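Local coordinates for endoglucanase, family GH5 (Zobellia galactanivorans, PDB 6GL2), which hydrolyses hemicellulose, with mixed-linkage glucan as a probable substrate, through a family GH5 catalytic domain built as a TIM barrel, at residues A82-L85 with D86-E89; R170-V173 with N174-Q178; R260-I264 with V265-R269. All coordinates share one frame; numbering follows the deposited sequence.

Contact 1: residues A82-L85 with D86-E89; sequences ANWL and DKVE
The first turns of helix 82-96, where W84 packs against K87 and V88, belong to the beta-alpha-beta unit that runs from strand 61-64 to strand 101-105 of the TIM barrel. Four consecutive i to i+4 bonds define the helix here. The straightest joins V88 N to W84 O (3.0 Å, N-H...O angle 170°), whereas K87 N reaches N83 O over 3.2 Å.

Although the CB of W84 points away from 86-89, a first torsion that sets CG anti to the backbone N (chi1 -174°) brings the indole back within touch of K87 and V88. Its CE3 lies 4.0 Å from K87 CD, the two side chains crossing at about a right angle, and V88 CG2 sits over one face of the ring, 4.4 Å from NE1. W84 is buried, also stacking with H71 and meeting the W68 ring nearly perpendicularly; K87 NZ forms a salt bridge with E38.

D86 and E89 are both paired with R137, whose NH1 meets D86 OD1 and E89 OE1; Y141 holds the other oxygen of E89. The pairing with R137 probably offsets the closeness of the D86 carboxylate to a backbone carbonyl. With CG anti to its carbonyl carbon (chi1 -72°), that carboxylate folds back along the first turn, its CG 3.3 Å from A82 O.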
ATOM      1  N   ALA A  82      -4.409   9.010  21.087  1.00  9.76           N
ATOM      2  CA  ALA A  82      -3.967  10.253  20.497  1.00  9.28           C
ATOM      3  C   ALA A  82      -2.493  10.312  20.197  1.00 10.06           C
ATOM      4  O   ALA A  82      -2.110  10.802  19.141  1.00 10.27           O
ATOM      5  CB  ALA A  82      -4.397  11.393  21.399  1.00 11.43           C
ATOM      6  N   ASN A  83      -1.709   9.738  21.075  0.50  9.70           N
ATOM      7  CA  ASN A  83      -0.320   9.795  20.838  0.50  9.82           C
ATOM      8  C   ASN A  83       0.169   8.922  19.675  0.50  9.81           C
ATOM      9  O   ASN A  83       1.239   9.195  19.134  0.50 10.90           O
ATOM     10  CB  ASN A  83       0.497   9.594  22.134  0.50 13.63           C
ATOM     11  CG  ASN A  83       0.329   8.229  22.778  0.50 15.32           C
ATOM     12  OD1 ASN A  83      -0.424   7.368  22.343  0.50 17.53           O
ATOM     13  ND2 ASN A  83       1.097   8.033  23.878  0.50 20.53           N
ATOM     14  N   TRP A  84      -0.605   7.901  19.343  1.00  9.20           N
ATOM     15  CA  TRP A  84      -0.331   7.081  18.155  1.00  8.50           C
ATOM     16  C   TRP A  84      -0.631   7.884  16.898  1.00  9.02           C
ATOM     17  O   TRP A  84       0.178   7.904  15.956  1.00  8.73           O
ATOM     18  CB  TRP A  84      -1.103   5.786  18.269  1.00  8.65           C
ATOM     19  CG  TRP A  84      -0.780   4.824  17.159  1.00  8.84           C
ATOM     20  CD1 TRP A  84      -1.592   4.394  16.171  1.00  9.75           C
ATOM     21  CD2 TRP A  84       0.495   4.183  16.944  1.00  8.96           C
ATOM     22  NE1 TRP A  84      -0.976   3.456  15.406  1.00 10.32           N
ATOM     23  CE2 TRP A  84       0.323   3.319  15.798  1.00 10.25           C
ATOM     24  CE3 TRP A  84       1.696   4.228  17.544  1.00 10.44           C
ATOM     25  CZ2 TRP A  84       1.336   2.463  15.383  1.00 11.21           C
ATOM     26  CZ3 TRP A  84       2.726   3.388  17.070  1.00 10.23           C
ATOM     27  CH2 TRP A  84       2.546   2.540  16.025  1.00 11.76           C
ATOM     28  N   LEU A  85      -1.803   8.526  16.870  1.00  7.72           N
ATOM     29  CA  LEU A  85      -2.075   9.437  15.776  1.00  7.64           C
ATOM     30  C   LEU A  85      -0.983  10.479  15.634  1.00  8.64           C
ATOM     31  O   LEU A  85      -0.675  10.847  14.503  1.00  9.07           O
ATOM     32  CB  LEU A  85      -3.457  10.071  15.929  1.00  7.98           C
ATOM     33  CG  LEU A  85      -4.640   9.166  15.682  1.00  8.57           C
ATOM     34  CD1 LEU A  85      -5.928   9.674  16.296  1.00 10.93           C
ATOM     35  CD2 LEU A  85      -4.902   8.997  14.228  1.00 10.26           C
ATOM     36  N   ASP A  86      -0.494  10.982  16.764  1.00  7.75           N
ATOM     37  CA  ASP A  86       0.555  11.990  16.704  1.00  8.62           C
ATOM     38  C   ASP A  86       1.773  11.433  15.936  1.00  8.50           C
ATOM     39  O   ASP A  86       2.397  12.179  15.161  1.00  8.73           O
ATOM     40  CB  ASP A  86       0.980  12.446  18.094  1.00  9.18           C
ATOM     41  CG  ASP A  86      -0.041  13.317  18.797  1.00 10.26           C
ATOM     42  OD1 ASP A  86      -1.004  13.789  18.277  1.00 11.01           O
ATOM     43  OD2 ASP A  86       0.165  13.406  20.082  1.00 12.27           O
ATOM     44  N   LYS A  87       2.181  10.226  16.284  1.00  8.96           N
ATOM     45  CA  LYS A  87       3.313   9.598  15.598  1.00  8.77           C
ATOM     46  C   LYS A  87       3.107   9.426  14.097  1.00  8.54           C
ATOM     47  O   LYS A  87       4.033   9.654  13.323  1.00 10.25           O
ATOM     48  CB  LYS A  87       3.697   8.291  16.242  1.00 10.59           C
ATOM     49  CG  LYS A  87       4.218   8.434  17.668  1.00 12.83           C
ATOM     50  CD  LYS A  87       4.424   7.074  18.304  1.00 16.68           C
ATOM     51  CE  LYS A  87       5.634   7.113  19.208  1.00 24.59           C
ATOM     52  NZ  LYS A  87       6.147   5.761  19.638  1.00 25.46           N
ATOM     53  N   VAL A  88       1.942   8.942  13.737  1.00  8.35           N
ATOM     54  CA  VAL A  88       1.626   8.800  12.348  1.00  8.34           C
ATOM     55  C   VAL A  88       1.742  10.157  11.656  1.00  9.40           C
ATOM     56  O   VAL A  88       2.295  10.298  10.556  1.00  8.45           O
ATOM     57  CB  VAL A  88       0.254   8.142  12.134  1.00  8.59           C
ATOM     58  CG1 VAL A  88      -0.115   8.163  10.638  1.00 10.04           C
ATOM     59  CG2 VAL A  88       0.184   6.774  12.780  1.00 10.03           C
ATOM     60  N   GLU A  89       1.096  11.164  12.284  1.00  8.70           N
ATOM     61  CA  GLU A  89       1.096  12.496  11.679  1.00  8.13           C
ATOM     62  C   GLU A  89       2.513  13.062  11.518  1.00  7.79           C
ATOM     63  O   GLU A  89       2.784  13.718  10.530  1.00  9.26           O
ATOM     64  CB  GLU A  89       0.164  13.373  12.514  1.00  8.46           C
ATOM     65  CG  GLU A  89       0.026  14.781  11.984  1.00  9.89           C
ATOM     66  CD  GLU A  89      -1.141  15.588  12.597  1.00 11.24           C
ATOM     67  OE1 GLU A  89      -1.448  15.304  13.747  1.00 11.59           O
ATOM     68  OE2 GLU A  89      -1.517  16.644  11.974  1.00 13.73           O
TER

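Contact 2: residues R170-V173 with N174-Q178; sequences RDAV and NQYHQ
Within helix 167-186, R170 to V173 meet N174 to H177 through backbone bonds, a bridging water and two side-chain packings. The backbone bonds are regular i to i+4 links. N174 N to R170 O is the straightest at 169° (3.0 Å), and Y176 N to A172 O, at 2.8 Å, is bent to 148°.

The polar side-chain link is indirect. One water donates to D171 OD1 at 3.0 Å and accepts from N174 ND2 at 3.2 Å, spanning one turn of the helix. Both groups have protein partners too: D171 OD1 takes a bond from Q167, and the N174 amide is gripped at both ends, ND2 by the carbonyl of D212 and OD1 by the backbone N of L214.

The ring contacts are of two kinds. Y176, with CG anti to its carbonyl carbon (chi1 -67°), swings its ring back over the preceding turn: the carbonyl oxygen A172 O stands above one face, offset toward the rim, while the apolar touch is A172 CB, 4.1 Å from Y176 CZ. V173 and H177 run side by side and point the same way, bringing V173 CG1 to 3.7 Å from H177 CD2.

Around this turn, the Y176 ring lies against A120, V123, K124 and L127 of helix 117-137, and its hydroxyl is bonded to L114 O. On the barrel side, the buried imidazole of H177 is held at both nitrogens, ND1 by T149 just beyond strand 145-148 and NE2 by S199 of strand 196-199.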
ATOM      1  N   ARG A 170     -14.533 -12.270  -0.634  1.00 11.62           N
ATOM      2  CA  ARG A 170     -14.515 -11.116  -1.502  1.00 11.92           C
ATOM      3  C   ARG A 170     -15.698 -10.234  -1.219  1.00 13.65           C
ATOM      4  O   ARG A 170     -15.606  -9.012  -1.340  1.00 13.64           O
ATOM      5  CB  ARG A 170     -14.494 -11.497  -2.962  1.00 13.68           C
ATOM      6  CG  ARG A 170     -13.212 -12.227  -3.351  1.00 12.40           C
ATOM      7  CD  ARG A 170     -13.085 -12.548  -4.845  1.00 13.26           C
ATOM      8  NE  ARG A 170     -14.109 -13.457  -5.349  1.00 15.64           N
ATOM      9  CZ  ARG A 170     -14.006 -14.754  -5.274  1.00 16.34           C
ATOM     10  NH1 ARG A 170     -15.000 -15.493  -5.783  1.00 15.69           N
ATOM     11  NH2 ARG A 170     -12.976 -15.393  -4.796  1.00 16.63           N
ATOM     12  N   ASP A 171     -16.866 -10.816  -0.947  1.00 13.00           N
ATOM     13  CA  ASP A 171     -18.050 -10.050  -0.621  1.00 15.52           C
ATOM     14  C   ASP A 171     -17.825  -9.241   0.646  1.00 12.56           C
ATOM     15  O   ASP A 171     -18.123  -8.007   0.628  1.00 14.64           O
ATOM     16  CB  ASP A 171     -19.248 -10.974  -0.393  1.00 16.80           C
ATOM     17  CG  ASP A 171     -19.876 -11.502  -1.648  1.00 24.04           C
ATOM     18  OD1 ASP A 171     -19.570 -11.059  -2.754  1.00 26.45           O
ATOM     19  OD2 ASP A 171     -20.752 -12.396  -1.453  1.00 29.04           O
ATOM     20  N   ALA A 172     -17.348  -9.863   1.682  1.00 12.86           N
ATOM     21  CA  ALA A 172     -17.080  -9.151   2.890  1.00 11.28           C
ATOM     22  C   ALA A 172     -16.051  -8.058   2.701  1.00 12.76           C
ATOM     23  O   ALA A 172     -16.239  -6.935   3.205  1.00 11.38           O
ATOM     24  CB  ALA A 172     -16.667 -10.145   3.925  1.00 12.16           C
ATOM     25  N   VAL A 173     -14.948  -8.374   1.996  1.00 10.37           N
ATOM     26  CA  VAL A 173     -13.979  -7.315   1.737  1.00 10.45           C
ATOM     27  C   VAL A 173     -14.617  -6.139   1.028  1.00 11.58           C
ATOM     28  O   VAL A 173     -14.366  -4.981   1.402  1.00 10.95           O
ATOM     29  CB  VAL A 173     -12.741  -7.844   0.975  1.00 10.19           C
ATOM     30  CG1 VAL A 173     -11.909  -6.670   0.474  1.00 11.76           C
ATOM     31  CG2 VAL A 173     -12.005  -8.761   1.957  1.00 11.27           C
ATOM     32  N   ASN A 174     -15.463  -6.328  -0.036  1.00 11.90           N
ATOM     33  CA  ASN A 174     -16.130  -5.235  -0.629  1.00 11.79           C
ATOM     34  C   ASN A 174     -16.984  -4.455   0.403  1.00 12.64           C
ATOM     35  O   ASN A 174     -17.048  -3.204   0.296  1.00 12.32           O
ATOM     36  CB  ASN A 174     -16.994  -5.708  -1.819  1.00 14.23           C
ATOM     37  CG  ASN A 174     -16.179  -5.920  -3.110  1.00 15.50           C
ATOM     38  OD1 ASN A 174     -15.221  -5.182  -3.432  1.00 15.95           O
ATOM     39  ND2 ASN A 174     -16.614  -6.939  -3.903  1.00 18.78           N
ATOM     40  N   GLN A 175     -17.656  -5.167   1.282  1.00 11.41           N
ATOM     41  CA  GLN A 175     -18.442  -4.443   2.278  1.00 13.02           C
ATOM     42  C   GLN A 175     -17.571  -3.597   3.215  1.00 11.98           C
ATOM     43  O   GLN A 175     -18.013  -2.521   3.649  1.00 12.69           O
ATOM     44  CB  GLN A 175     -19.252  -5.409   3.111  1.00 12.90           C
ATOM     45  CG  GLN A 175     -20.382  -6.080   2.313  1.00 14.42           C
ATOM     46  CD  GLN A 175     -21.176  -6.994   3.130  1.00 14.73           C
ATOM     47  OE1 GLN A 175     -21.369  -6.833   4.299  1.00 14.58           O
ATOM     48  NE2 GLN A 175     -21.619  -8.090   2.491  1.00 19.46           N
ATOM     49  N   TYR A 176     -16.385  -4.127   3.528  1.00 10.42           N
ATOM     50  CA  TYR A 176     -15.516  -3.376   4.425  1.00 10.20           C
ATOM     51  C   TYR A 176     -14.953  -2.132   3.740  1.00 10.58           C
ATOM     52  O   TYR A 176     -14.870  -1.062   4.361  1.00 11.08           O
ATOM     53  CB  TYR A 176     -14.387  -4.268   4.807  1.00 10.23           C
ATOM     54  CG  TYR A 176     -14.774  -5.469   5.662  1.00  9.92           C
ATOM     55  CD1 TYR A 176     -16.058  -5.602   6.127  1.00 11.74           C
ATOM     56  CD2 TYR A 176     -13.935  -6.513   5.891  1.00 10.63           C
ATOM     57  CE1 TYR A 176     -16.421  -6.735   6.859  1.00 11.94           C
ATOM     58  CE2 TYR A 176     -14.240  -7.639   6.617  1.00 11.69           C
ATOM     59  CZ  TYR A 176     -15.553  -7.761   7.066  1.00 11.26           C
ATOM     60  OH  TYR A 176     -15.916  -8.916   7.827  1.00 13.60           O
ATOM     61  N   HIS A 177     -14.678  -2.210   2.453  1.00 10.12           N
ATOM     62  CA  HIS A 177     -14.312  -1.014   1.704  1.00  9.36           C
ATOM     63  C   HIS A 177     -15.455  -0.033   1.658  1.00  9.83           C
ATOM     64  O   HIS A 177     -15.257   1.204   1.680  1.00 10.64           O
ATOM     65  CB  HIS A 177     -13.822  -1.343   0.310  1.00 10.53           C
ATOM     66  CG  HIS A 177     -12.407  -1.900   0.290  1.00 10.77           C
ATOM     67  ND1 HIS A 177     -11.329  -1.218   0.889  1.00 10.99           N
ATOM     68  CD2 HIS A 177     -11.903  -3.056  -0.227  1.00 11.58           C
ATOM     69  CE1 HIS A 177     -10.241  -1.876   0.605  1.00 10.58           C
ATOM     70  NE2 HIS A 177     -10.562  -3.029  -0.033  1.00 11.39           N
ATOM     71  N   GLN A 178     -16.668  -0.548   1.499  1.00 10.38           N
ATOM     72  CA  GLN A 178     -17.867   0.336   1.467  1.00 11.31           C
ATOM     73  C   GLN A 178     -17.983   1.116   2.772  1.00 10.42           C
ATOM     74  O   GLN A 178     -18.140   2.357   2.671  1.00 12.04           O
ATOM     75  CB  GLN A 178     -19.123  -0.508   1.184  1.00 11.35           C
ATOM     76  CG  GLN A 178     -20.419   0.314   1.137  1.00 13.40           C
ATOM     77  CD  GLN A 178     -20.658   1.091  -0.087  1.00 15.14           C
ATOM     78  OE1 GLN A 178     -21.076   2.294   0.005  1.00 18.14           O
ATOM     79  NE2 GLN A 178     -20.421   0.513  -1.224  1.00 15.50           N
TER
HETATM   80  O   HOH W   1     -19.509  -8.126  -3.375  0.75 29.60           O

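Contact 3: residues R260-I264 with V265-R269; sequences RDKFI and VEDNR
This is a local contact at the carboxyl end of helix 246-266, where R260 to I264 pair with V265 to R269 on the barrel surface and the helix widens into a pi-type turn before strand 271-276. The evidence is the bonding pattern: V265 N reaches R260 O (2.9 Å, 164°) and E266 N reaches D261 O (2.9 Å), both i to i+5 steps, and a weak third bond of the same span links D267 N to K262 O. N268 takes up positive phi (50°), the first residue to depart from helical angles, and R269 N returns to F263 O at 2.8 Å, six residues back. I264 CA adds a CA-H...O contact to R269 O at 3.3 Å.

One turn is clasped by a salt bridge. The bend at chi2 (69°) lays the K262 chain alongside E266, and K262 NZ lies 3.0 Å from E266 OE2, on the syn lone pair of that oxygen; a weaker bond goes to OE1. N211 OD1 is a further partner of NZ. D267 points the same way as F263, its OD2 3.5 Å from CD1 of the ring.

F263 is the buried member, packed on V224 and V226 of strand 222-227, on V271 of strand 271-276 and on L210 of helix 207-212, with Y213 edge-to-face. I264 also touches V271, while R269 lies on V224 and bonds through its guanidinium to the carbonyls of D219 and V222, joining the loop after the helix to the chain leading into strand 222-227.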
ATOM      1  N   ARG A 260      -3.661  -3.815 -16.195  1.00 12.13           N
ATOM      2  CA  ARG A 260      -4.012  -2.704 -17.075  1.00 13.75           C
ATOM      3  C   ARG A 260      -5.344  -2.915 -17.798  1.00 13.27           C
ATOM      4  O   ARG A 260      -6.241  -2.092 -17.821  1.00 15.64           O
ATOM      5  CB  ARG A 260      -2.917  -2.439 -18.141  1.00 15.45           C
ATOM      6  CG  ARG A 260      -3.296  -1.476 -19.252  1.00 17.39           C
ATOM      7  CD  ARG A 260      -2.421  -1.658 -20.496  1.00 21.13           C
ATOM      8  NE  ARG A 260      -2.565  -2.998 -21.167  1.00 21.98           N
ATOM      9  CZ  ARG A 260      -1.705  -3.476 -22.065  1.00 25.03           C
ATOM     10  NH1 ARG A 260      -0.611  -2.762 -22.388  1.00 24.56           N
ATOM     11  NH2 ARG A 260      -1.890  -4.671 -22.606  1.00 28.27           N
ATOM     12  N   ASP A 261      -5.432  -4.104 -18.392  1.00 15.65           N
ATOM     13  CA  ASP A 261      -6.652  -4.400 -19.197  1.00 15.56           C
ATOM     14  C   ASP A 261      -7.949  -4.335 -18.410  1.00 16.58           C
ATOM     15  O   ASP A 261      -8.985  -3.826 -18.867  1.00 17.89           O
ATOM     16  CB  ASP A 261      -6.495  -5.712 -19.951  1.00 18.79           C
ATOM     17  CG  ASP A 261      -5.411  -5.658 -21.038  1.00 20.39           C
ATOM     18  OD1 ASP A 261      -4.942  -4.576 -21.410  1.00 21.71           O
ATOM     19  OD2 ASP A 261      -5.039  -6.792 -21.502  1.00 25.52           O
ATOM     20  N   LYS A 262      -7.901  -4.838 -17.162  1.00 13.57           N
ATOM     21  CA  LYS A 262      -9.095  -4.881 -16.306  1.00 15.31           C
ATOM     22  C   LYS A 262      -9.361  -3.478 -15.778  1.00 15.09           C
ATOM     23  O   LYS A 262     -10.411  -2.929 -15.937  1.00 16.24           O
ATOM     24  CB  LYS A 262      -8.961  -5.861 -15.143  1.00 16.97           C
ATOM     25  CG  LYS A 262     -10.144  -5.860 -14.196  1.00 19.06           C
ATOM     26  CD  LYS A 262     -11.323  -6.463 -14.975  1.00 24.90           C
ATOM     27  CE  LYS A 262     -12.573  -6.830 -14.194  1.00 30.36           C
ATOM     28  NZ  LYS A 262     -13.507  -7.496 -15.178  1.00 35.31           N
ATOM     29  N   PHE A 263      -8.393  -2.889 -15.060  1.00 14.64           N
ATOM     30  CA  PHE A 263      -8.658  -1.650 -14.331  1.00 13.56           C
ATOM     31  C   PHE A 263      -8.580  -0.392 -15.184  1.00 12.58           C
ATOM     32  O   PHE A 263      -9.435   0.461 -15.062  1.00 14.40           O
ATOM     33  CB  PHE A 263      -7.757  -1.535 -13.107  1.00 14.00           C
ATOM     34  CG  PHE A 263      -7.958  -2.671 -12.121  1.00 13.98           C
ATOM     35  CD1 PHE A 263      -9.174  -2.812 -11.517  1.00 14.34           C
ATOM     36  CD2 PHE A 263      -6.943  -3.530 -11.724  1.00 14.61           C
ATOM     37  CE1 PHE A 263      -9.353  -3.820 -10.587  1.00 15.17           C
ATOM     38  CE2 PHE A 263      -7.134  -4.519 -10.737  1.00 15.43           C
ATOM     39  CZ  PHE A 263      -8.359  -4.658 -10.206  1.00 15.18           C
ATOM     40  N   ILE A 264      -7.489  -0.240 -15.876  1.00 14.46           N
ATOM     41  CA  ILE A 264      -7.240   0.960 -16.626  1.00 13.51           C
ATOM     42  C   ILE A 264      -8.129   1.066 -17.891  1.00 16.33           C
ATOM     43  O   ILE A 264      -8.742   2.122 -18.131  1.00 17.15           O
ATOM     44  CB  ILE A 264      -5.746   1.104 -17.035  1.00 14.67           C
ATOM     45  CG1 ILE A 264      -4.842   1.137 -15.747  1.00 14.35           C
ATOM     46  CG2 ILE A 264      -5.566   2.351 -17.959  1.00 15.82           C
ATOM     47  CD1 ILE A 264      -3.373   1.082 -15.928  1.00 15.46           C
ATOM     48  N   VAL A 265      -8.153  -0.009 -18.645  1.00 16.47           N
ATOM     49  CA  VAL A 265      -8.927  -0.028 -19.943  1.00 18.33           C
ATOM     50  C   VAL A 265     -10.391  -0.329 -19.610  1.00 16.91           C
ATOM     51  O   VAL A 265     -11.251   0.546 -19.770  1.00 23.57           O
ATOM     52  CB  VAL A 265      -8.297  -1.010 -20.929  1.00 17.58           C
ATOM     53  CG1 VAL A 265      -9.184  -1.149 -22.196  1.00 19.17           C
ATOM     54  CG2 VAL A 265      -6.870  -0.656 -21.239  1.00 19.17           C
ATOM     55  N   GLU A 266     -10.718  -1.497 -19.129  1.00 17.88           N
ATOM     56  CA  GLU A 266     -12.126  -1.808 -18.940  1.00 20.82           C
ATOM     57  C   GLU A 266     -12.838  -0.910 -17.911  1.00 21.01           C
ATOM     58  O   GLU A 266     -13.964  -0.467 -18.126  1.00 24.45           O
ATOM     59  CB  GLU A 266     -12.311  -3.285 -18.614  1.00 21.62           C
ATOM     60  CG  GLU A 266     -13.741  -3.720 -18.292  1.00 29.68           C
ATOM     61  CD  GLU A 266     -13.810  -4.985 -17.431  1.00 38.10           C
ATOM     62  OE1 GLU A 266     -13.220  -6.023 -17.886  1.00 44.16           O
ATOM     63  OE2 GLU A 266     -14.423  -4.907 -16.297  1.00 44.48           O
ATOM     64  N   ASP A 267     -12.201  -0.643 -16.751  1.00 19.93           N
ATOM     65  CA  ASP A 267     -12.883   0.013 -15.620  1.00 19.51           C
ATOM     66  C   ASP A 267     -12.642   1.534 -15.575  1.00 16.78           C
ATOM     67  O   ASP A 267     -13.261   2.231 -14.744  1.00 18.99           O
ATOM     68  CB  ASP A 267     -12.430  -0.580 -14.283  1.00 21.61           C
ATOM     69  CG  ASP A 267     -12.848  -2.088 -14.012  1.00 22.88           C
ATOM     70  OD1 ASP A 267     -13.686  -2.665 -14.695  1.00 29.06           O
ATOM     71  OD2 ASP A 267     -12.326  -2.676 -13.026  1.00 29.88           O
ATOM     72  N   ASN A 268     -11.775   2.078 -16.417  1.00 16.82           N
ATOM     73  CA  ASN A 268     -11.351   3.475 -16.369  1.00 18.62           C
ATOM     74  C   ASN A 268     -10.899   3.959 -14.990  1.00 16.25           C
ATOM     75  O   ASN A 268     -11.413   4.962 -14.475  1.00 16.59           O
ATOM     76  CB  ASN A 268     -12.473   4.398 -16.926  1.00 19.75           C
ATOM     77  CG  ASN A 268     -11.977   5.837 -17.125  1.00 24.14           C
ATOM     78  OD1 ASN A 268     -12.780   6.802 -17.074  1.00 29.96           O
ATOM     79  ND2 ASN A 268     -10.654   6.018 -17.291  1.00 25.66           N
ATOM     80  N   ARG A 269     -10.049   3.101 -14.407  1.00 13.98           N
ATOM     81  CA  ARG A 269      -9.487   3.386 -13.087  1.00 11.84           C
ATOM     82  C   ARG A 269      -7.988   3.454 -13.162  1.00 13.01           C
ATOM     83  O   ARG A 269      -7.347   2.720 -13.891  1.00 16.05           O
ATOM     84  CB  ARG A 269      -9.857   2.323 -12.119  1.00 13.59           C
ATOM     85  CG  ARG A 269     -11.302   2.204 -11.799  1.00 13.55           C
ATOM     86  CD  ARG A 269     -11.720   3.272 -10.809  1.00 14.80           C
ATOM     87  NE  ARG A 269     -13.156   3.396 -10.660  1.00 14.34           N
ATOM     88  CZ  ARG A 269     -13.735   4.370  -9.998  1.00 14.44           C
ATOM     89  NH1 ARG A 269     -13.020   5.225  -9.256  1.00 14.83           N
ATOM     90  NH2 ARG A 269     -15.053   4.422  -9.984  1.00 16.43           N
TER

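The three contacts lie outside the eight-stranded parallel barrel and come in series along the chain: contact 1 on helix 82-96, contact 2 on helix 167-186, contact 3 at the end of helix 246-266 and the turn after it. These helices precede strands 101-105, 196-199 and 271-276, so the contacts sample the third, fifth and seventh strand positions. Contacts 1 and 3 fall on opposite sides of the chain's centre, their own centres 36 Å apart. Contact 2 is intermediate, 27 Å from contact 1 and 20 Å from contact 3 between centres; even the latter pair keeps nearest atoms about 9 Å apart. They do not touch, and each is a local feature of a different helix of one closed barrel.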